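PDB 2Y7I: STM4351 from Salmonella enterica, which binds arginine with high specificity in the periplasm and, as a family 3 solute-binding protein, probably passes it on for uptake. Local coordinates for residues 38-41 / 46-49; 71-76 / 83-88; 211-214 / 218-221. All blocks are in the same frame, centred on the assembly; numbering follows the deposited sequence. Where two conformers were deposited one is given.

Contact 1 (38-41 / 46-49); sequences AVCK and ECSF
A thiol-on-thiol contact between C40 and C47 joins the last turns of helix 31-42 to the start of strand 46-51, just after the chain has doubled back. Helix 31-42 lies on the crossover of a beta-alpha-beta unit, from strand 7-12 past the short strands 21-22 and 28-29 to strand 46-51, which runs parallel to strand 7-12 at the edge of a three-stranded sheet. The backbones come nearest at C40 and E46, whose CA atoms are 6.0 Å apart. From the helix, C40 points toward the strand, and its sulfur does most of the touching. Set beside the backbone N and opposite the carbonyl carbon (chi1 -72°), C40 SG lies 3.7 Å from C47 CB and 3.9 Å from E46 O. C47 answers from the strand face turned to the helix. Its own SG is anti to the backbone N (chi1 -162°), which carries it along the strand toward F49, where C47 SG comes within 3.4 Å of F49 CZ. Both cysteines also rest on F10 of strand 7-12, C47 touches N37, and F49 continues the same face onto I33 and A36. E46 turns its side chain the other way, while its backbone is hydrogen-bonded to R6 and L8. The contact is small and holds no hydrogen bond. C40 SG and C47 SG are 3.7 Å apart, well beyond a disulfide bond, although C40 CB and C47 CB are 4.2 Å apart. Chemically, then, the two cysteines meet as separate, non-bonded sulfurs packed by van der Waals contact.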
loop_
_atom_site.group_PDB
_atom_site.type_symbol
_atom_site.label_atom_id
_atom_site.label_comp_id
_atom_site.label_asym_id
_atom_site.label_seq_id
_atom_site.Cartn_x
_atom_site.Cartn_y
_atom_site.Cartn_z
ATOM N N ALA A 38 -1.843 12.391 -3.663
ATOM C CA ALA A 38 -2.237 11.208 -4.428
ATOM C C ALA A 38 -3.730 10.912 -4.241
ATOM O O ALA A 38 -4.436 10.593 -5.202
ATOM C CB ALA A 38 -1.372 9.992 -4.031
ATOM N N VAL A 39 -4.204 11.032 -3.001
ATOM C CA VAL A 39 -5.635 10.903 -2.691
ATOM C C VAL A 39 -6.469 11.945 -3.457
ATOM O O VAL A 39 -7.463 11.593 -4.108
ATOM C CB VAL A 39 -5.887 10.990 -1.170
ATOM C CG1 VAL A 39 -7.396 11.110 -0.843
ATOM C CG2 VAL A 39 -5.274 9.782 -0.478
ATOM N N CYS A 40 -6.053 13.211 -3.396
ATOM C CA CYS A 40 -6.711 14.279 -4.168
ATOM C C CYS A 40 -6.751 14.015 -5.679
ATOM O O CYS A 40 -7.790 14.243 -6.329
ATOM C CB CYS A 40 -6.075 15.638 -3.873
ATOM S SG CYS A 40 -6.517 16.202 -2.234
ATOM N N LYS A 41 -5.640 13.528 -6.235
ATOM C CA LYS A 41 -5.605 13.191 -7.661
ATOM C C LYS A 41 -6.649 12.123 -8.011
ATOM O O LYS A 41 -7.375 12.268 -8.994
ATOM C CB LYS A 41 -4.201 12.773 -8.115
ATOM C CG LYS A 41 -4.091 12.604 -9.632
ATOM C CD LYS A 41 -2.645 12.478 -10.086
ATOM C CE LYS A 41 -2.564 12.476 -11.611
ATOM N NZ LYS A 41 -1.162 12.363 -12.101
ATOM N N GLU A 46 -8.123 19.310 -6.293
ATOM C CA GLU A 46 -6.910 20.013 -5.926
ATOM C C GLU A 46 -6.757 19.916 -4.411
ATOM O O GLU A 46 -7.733 19.658 -3.696
ATOM C CB GLU A 46 -6.988 21.478 -6.362
ATOM C CG GLU A 46 -6.978 21.703 -7.883
ATOM C CD GLU A 46 -5.569 21.756 -8.466
ATOM O OE1 GLU A 46 -4.739 22.552 -7.973
ATOM O OE2 GLU A 46 -5.289 20.995 -9.419
ATOM N N CYS A 47 -5.538 20.132 -3.934
ATOM C CA CYS A 47 -5.217 20.016 -2.514
ATOM C C CYS A 47 -4.759 21.359 -1.941
ATOM O O CYS A 47 -3.978 22.078 -2.564
ATOM C CB CYS A 47 -4.115 18.978 -2.322
ATOM S SG CYS A 47 -3.999 18.400 -0.653
ATOM N N SER A 48 -5.258 21.696 -0.758
ATOM C CA SER A 48 -4.796 22.878 -0.048
ATOM C C SER A 48 -4.426 22.516 1.389
ATOM O O SER A 48 -5.161 21.779 2.044
ATOM C CB SER A 48 -5.867 23.965 -0.070
ATOM O OG SER A 48 -5.334 25.176 0.425
ATOM N N PHE A 49 -3.293 23.032 1.868
ATOM C CA PHE A 49 -2.838 22.752 3.237
ATOM C C PHE A 49 -2.798 23.989 4.122
ATOM O O PHE A 49 -2.385 25.066 3.685
ATOM C CB PHE A 49 -1.456 22.105 3.238
ATOM C CG PHE A 49 -1.433 20.735 2.637
ATOM C CD1 PHE A 49 -1.792 19.628 3.388
ATOM C CD2 PHE A 49 -1.060 20.556 1.310
ATOM C CE1 PHE A 49 -1.784 18.355 2.824
ATOM C CE2 PHE A 49 -1.041 19.287 0.744
ATOM C CZ PHE A 49 -1.403 18.188 1.506
#

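Contact 2 (71-76 / 83-88); sequences AGMDMT and VSFSQP. With ARG (arginine), chain C; ACT (acetate ion), chain G.
F85 takes two methionines, M73 and M75, in Met-aromatic contacts that back the arginine-binding loop of this periplasmic binding protein. Residues 71-76 run from strand 68-69 to helix 77-80, with M75 at the centre of an inverse gamma turn and T76 at the N-cap; F85 lies on the short strand 84-85, paired with strand 194-195. The apolar contact is layered. M75 lays its CG over one face of the ring, a CH-pi contact with CG 3.8 Å from the F85 centroid and 21° off the normal, while V83 CG2 covers the opposite face. Beyond it the chain of M75 runs back past F85 CB, its SD coming 3.3 Å from S86 O, and the bend at chi3 (-62°) turns CE onto P88, 3.7 Å from P88 CB. M73 comes from another direction: extended as far as SD, it brings that sulfur to the ring edge, 3.8 Å from F85 CE1.

The polar interactions lie on the loop's other side, where D74 points away from F85 and the backbone faces the ligand. A71 O accepts the NE of the bound arginine, and G72 O and D74 OD1 share its alpha-amino N. D74 N gives a nearly straight bond (164°) to the arginine OXT, and R79, E20 and D160 are also hydrogen-bonded to the ligand. In segment 83-88, Q87 is hydrogen-bonded to K214 NZ and D211 OD1, and S86 OG, which also accepts I193 N, donates to Q87 O. Helix 77-80 is capped by T76, whose OG1 takes R79 N and also donates to an acetate, probably from the crystallisation liquor, with T76 OG1 2.6 Å from the acetate O.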
loop_
_atom_site.group_PDB
_atom_site.type_symbol
_atom_site.label_atom_id
_atom_site.label_comp_id
_atom_site.label_asym_id
_atom_site.label_seq_id
_atom_site.Cartn_x
_atom_site.Cartn_y
_atom_site.Cartn_z
ATOM N N ALA A 71 -1.646 14.324 9.529
ATOM C CA ALA A 71 -0.545 14.848 10.356
ATOM C C ALA A 71 0.190 13.799 11.183
ATOM O O ALA A 71 0.447 14.005 12.373
ATOM C CB ALA A 71 -1.062 15.978 11.276
ATOM N N GLY A 72 0.530 12.670 10.558
ATOM C CA GLY A 72 1.151 11.564 11.273
ATOM C C GLY A 72 0.325 11.170 12.486
ATOM O O GLY A 72 0.874 10.808 13.518
ATOM N N MET A 73 -1.000 11.207 12.337
ATOM C CA MET A 73 -1.919 11.119 13.475
ATOM C C MET A 73 -2.444 9.700 13.710
ATOM O O MET A 73 -3.205 9.172 12.890
ATOM C CB MET A 73 -3.098 12.089 13.263
ATOM C CG MET A 73 -4.165 12.063 14.377
ATOM S SD MET A 73 -5.536 13.225 14.131
ATOM C CE MET A 73 -4.704 14.786 14.546
ATOM N N ASP A 74 -2.023 9.097 14.824
ATOM C CA ASP A 74 -2.489 7.774 15.245
ATOM C C ASP A 74 -3.990 7.815 15.482
ATOM O O ASP A 74 -4.504 8.758 16.091
ATOM C CB ASP A 74 -1.819 7.347 16.563
ATOM C CG ASP A 74 -0.331 7.019 16.411
ATOM O OD1 ASP A 74 0.323 7.488 15.461
ATOM O OD2 ASP A 74 0.185 6.261 17.274
ATOM N N MET A 75 -4.680 6.774 15.030
ATOM C CA MET A 75 -6.132 6.656 15.211
ATOM C C MET A 75 -6.464 6.117 16.594
ATOM O O MET A 75 -6.863 4.962 16.745
ATOM C CB MET A 75 -6.731 5.744 14.140
ATOM C CG MET A 75 -6.441 6.210 12.710
ATOM S SD MET A 75 -7.034 5.058 11.440
ATOM C CE MET A 75 -6.095 3.590 11.799
ATOM N N THR A 76 -6.299 6.959 17.606
ATOM C CA THR A 76 -6.501 6.540 18.989
ATOM C C THR A 76 -7.999 6.477 19.320
ATOM O O THR A 76 -8.799 7.154 18.669
ATOM C CB THR A 76 -5.819 7.506 19.965
ATOM O OG1 THR A 76 -6.514 8.760 19.949
ATOM C CG2 THR A 76 -4.328 7.715 19.604
ATOM N N VAL A 83 -13.589 12.519 16.034
ATOM C CA VAL A 83 -13.546 12.599 14.564
ATOM C C VAL A 83 -13.768 11.224 13.927
ATOM O O VAL A 83 -13.713 10.206 14.610
ATOM C CB VAL A 83 -12.177 13.137 14.046
ATOM C CG1 VAL A 83 -11.874 14.527 14.591
ATOM C CG2 VAL A 83 -11.044 12.170 14.381
ATOM N N SER A 84 -13.980 11.213 12.615
ATOM C CA SER A 84 -14.007 9.975 11.843
ATOM C C SER A 84 -12.668 9.789 11.132
ATOM O O SER A 84 -12.176 10.714 10.485
ATOM C CB SER A 84 -15.134 10.013 10.817
ATOM O OG SER A 84 -16.392 10.024 11.458
ATOM N N PHE A 85 -12.073 8.605 11.257
ATOM C CA PHE A 85 -10.851 8.296 10.517
ATOM C C PHE A 85 -11.095 7.422 9.292
ATOM O O PHE A 85 -12.007 6.596 9.268
ATOM C CB PHE A 85 -9.835 7.586 11.402
ATOM C CG PHE A 85 -9.138 8.486 12.393
ATOM C CD1 PHE A 85 -8.098 9.321 11.992
ATOM C CD2 PHE A 85 -9.499 8.465 13.735
ATOM C CE1 PHE A 85 -7.431 10.141 12.914
ATOM C CE2 PHE A 85 -8.843 9.274 14.664
ATOM C CZ PHE A 85 -7.808 10.113 14.250
ATOM N N SER A 86 -10.249 7.623 8.287
ATOM C CA SER A 86 -10.094 6.694 7.187
ATOM C C SER A 86 -9.495 5.384 7.692
ATOM O O SER A 86 -9.100 5.264 8.857
ATOM C CB SER A 86 -9.148 7.274 6.135
ATOM O OG SER A 86 -7.833 7.413 6.671
ATOM N N GLN A 87 -9.447 4.409 6.794
ATOM C CA GLN A 87 -8.623 3.222 6.950
ATOM C C GLN A 87 -7.194 3.685 7.272
ATOM O O GLN A 87 -6.805 4.806 6.909
ATOM C CB GLN A 87 -8.624 2.435 5.633
ATOM C CG GLN A 87 -8.033 3.239 4.459
ATOM C CD GLN A 87 -7.974 2.458 3.174
ATOM O OE1 GLN A 87 -7.024 1.709 2.931
ATOM N NE2 GLN A 87 -8.985 2.626 2.339
ATOM N N PRO A 88 -6.398 2.828 7.932
ATOM C CA PRO A 88 -5.010 3.214 8.134
ATOM C C PRO A 88 -4.316 3.417 6.791
ATOM O O PRO A 88 -4.570 2.667 5.848
ATOM C CB PRO A 88 -4.409 2.011 8.874
ATOM C CG PRO A 88 -5.320 0.866 8.572
ATOM C CD PRO A 88 -6.682 1.481 8.458
HETATM N N ARG C . 2.052 10.129 16.059
HETATM C CA ARG C . 1.900 11.022 17.251
HETATM C C ARG C . 0.422 11.191 17.582
HETATM O O ARG C . 0.078 11.916 18.513
HETATM C CB ARG C . 2.552 12.398 17.002
HETATM C CG ARG C . 2.052 13.110 15.731
HETATM C CD ARG C . 2.606 14.527 15.597
HETATM N NE ARG C . 2.380 15.025 14.237
HETATM C CZ ARG C . 2.718 16.237 13.799
HETATM N NH1 ARG C . 3.305 17.125 14.604
HETATM N NH2 ARG C . 2.463 16.562 12.549
HETATM O OXT ARG C . -0.456 10.623 16.906
HETATM C C ACT G . -4.603 10.103 22.493
HETATM O O ACT G . -5.599 10.377 21.794
HETATM O OXT ACT G . -4.539 8.924 22.923
HETATM C CH3 ACT G . -3.546 11.126 22.787
#

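Contact 3 (211-214 / 218-221); sequences DKVK and EYAQ
Y219, on helix 217-227, packs its side chain against the end of helix 200-214, across the short bend between the two helices; it was modelled in two conformations, and the account concerns one. Its CB lies out beyond V213 O, off to one side of the C=O direction, with Y219 CB 3.0 Å from V213 O. With the ring anti to the backbone N (chi1 170°), CG passes on to K214 CA, 3.8 Å away, and that CA lies over the ring face in a CH-pi contact. On one flank CD1 looks toward V213 CG1, 4.2 Å off; on the other CD2 is 3.4 Å from K214 O. Farther out the lysine runs alongside and points the same way, its CG over the ring face near the rim, with Y219 CZ 3.8 Å from K214 CG. At the tip, Y219 OH is 4.0 Å from K214 CG.

Beyond the ring, K214 NZ is hydrogen-bonded to P88 O of its own chain and to D211 O of the second subunit. S216 OG bonds V213 O within the bend. The pair thus closes the corner between helices 200-214 and 217-227, with V213 turned onto A38 and E42 of helix 31-42 and K214 at the subunit interface.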
loop_
_atom_site.group_PDB
_atom_site.type_symbol
_atom_site.label_atom_id
_atom_site.label_comp_id
_atom_site.label_asym_id
_atom_site.label_seq_id
_atom_site.Cartn_x
_atom_site.Cartn_y
_atom_site.Cartn_z
ATOM N N ASP A 211 -7.687 3.109 -1.158
ATOM C CA ASP A 211 -7.649 1.734 -1.676
ATOM C C ASP A 211 -6.799 1.663 -2.938
ATOM O O ASP A 211 -5.976 0.758 -3.098
ATOM C CB ASP A 211 -9.055 1.223 -2.016
ATOM C CG ASP A 211 -9.860 0.871 -0.794
ATOM O OD1 ASP A 211 -9.309 0.923 0.317
ATOM O OD2 ASP A 211 -11.044 0.531 -0.948
ATOM N N LYS A 212 -7.021 2.620 -3.833
ATOM C CA LYS A 212 -6.247 2.718 -5.057
ATOM C C LYS A 212 -4.804 3.160 -4.819
ATOM O O LYS A 212 -3.886 2.532 -5.342
ATOM C CB LYS A 212 -6.947 3.628 -6.073
ATOM C CG LYS A 212 -8.218 3.016 -6.636
ATOM C CD LYS A 212 -8.967 4.008 -7.518
ATOM C CE LYS A 212 -10.209 3.372 -8.102
ATOM N NZ LYS A 212 -11.212 4.400 -8.517
ATOM N N VAL A 213 -4.602 4.228 -4.043
ATOM C CA VAL A 213 -3.244 4.735 -3.776
ATOM C C VAL A 213 -2.378 3.666 -3.113
ATOM O O VAL A 213 -1.232 3.457 -3.515
ATOM C CB VAL A 213 -3.245 6.044 -2.930
ATOM C CG1 VAL A 213 -1.840 6.417 -2.475
ATOM C CG2 VAL A 213 -3.871 7.198 -3.734
ATOM N N LYS A 214 -2.937 2.977 -2.120
ATOM C CA LYS A 214 -2.183 1.948 -1.379
ATOM C C LYS A 214 -1.830 0.720 -2.220
ATOM O O LYS A 214 -0.901 -0.024 -1.871
ATOM C CB LYS A 214 -2.905 1.560 -0.087
ATOM C CG LYS A 214 -2.902 2.675 0.955
ATOM C CD LYS A 214 -3.922 2.428 2.059
ATOM C CE LYS A 214 -3.537 1.215 2.916
ATOM N NZ LYS A 214 -4.655 0.818 3.815
ATOM N N GLU A 218 3.638 3.488 -6.748
ATOM C CA GLU A 218 4.014 4.828 -6.262
ATOM C C GLU A 218 3.982 4.967 -4.748
ATOM O O GLU A 218 4.786 5.700 -4.166
ATOM C CB GLU A 218 3.114 5.909 -6.874
ATOM C CG GLU A 218 3.355 6.171 -8.361
ATOM C CD GLU A 218 2.555 5.250 -9.283
ATOM O OE1 GLU A 218 1.882 4.319 -8.791
ATOM O OE2 GLU A 218 2.602 5.455 -10.513
ATOM N N TYR A 219 3.060 4.254 -4.112
ATOM C CA TYR A 219 2.900 4.326 -2.670
ATOM C C TYR A 219 4.053 3.603 -1.972
ATOM O O TYR A 219 4.538 4.059 -0.940
ATOM C CB TYR A 219 1.514 3.795 -2.292
ATOM C CG TYR A 219 1.245 3.583 -0.826
ATOM C CD1 TYR A 219 1.070 4.658 0.051
ATOM C CD2 TYR A 219 1.127 2.294 -0.321
ATOM C CE1 TYR A 219 0.812 4.434 1.402
ATOM C CE2 TYR A 219 0.869 2.065 1.000
ATOM C CZ TYR A 219 0.712 3.127 1.861
ATOM O OH TYR A 219 0.459 2.845 3.179
ATOM N N ALA A 220 4.533 2.513 -2.576
ATOM C CA ALA A 220 5.742 1.833 -2.097
ATOM C C ALA A 220 6.958 2.756 -2.249
ATOM O O ALA A 220 7.814 2.826 -1.360
ATOM C CB ALA A 220 5.956 0.524 -2.834
ATOM N N GLN A 221 7.010 3.480 -3.368
ATOM C CA GLN A 221 8.089 4.441 -3.618
ATOM C C GLN A 221 8.070 5.632 -2.649
ATOM O O GLN A 221 9.131 6.124 -2.264
ATOM C CB GLN A 221 8.075 4.914 -5.078
ATOM C CG GLN A 221 8.328 3.798 -6.090
ATOM C CD GLN A 221 7.809 4.129 -7.482
ATOM O OE1 GLN A 221 7.255 5.211 -7.719
ATOM N NE2 GLN A 221 7.974 3.191 -8.412
#

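How the contacts relate
Along the chain the three contacts follow in series, 1, 2, 3, yet helix 200-214 brings them together: through it contact 3 touches both others. Contacts 1 and 2 do not touch; their centres are about 17 Å apart. The centre of contact 3 is about 15 Å from that of contact 1 and about 18 Å from that of contact 2. Contact 1 belongs to the parallel sheet of strands 46-51, 7-12 and 68-69, and segment 71-76 of contact 2 leads from strand 68-69 to the bound arginine. Helix 200-214 packs back onto helix 31-42 and onto segment 83-88, consistent with a link between the ligand-binding part and the subunit interface, which contacts 2 and 3 both reach.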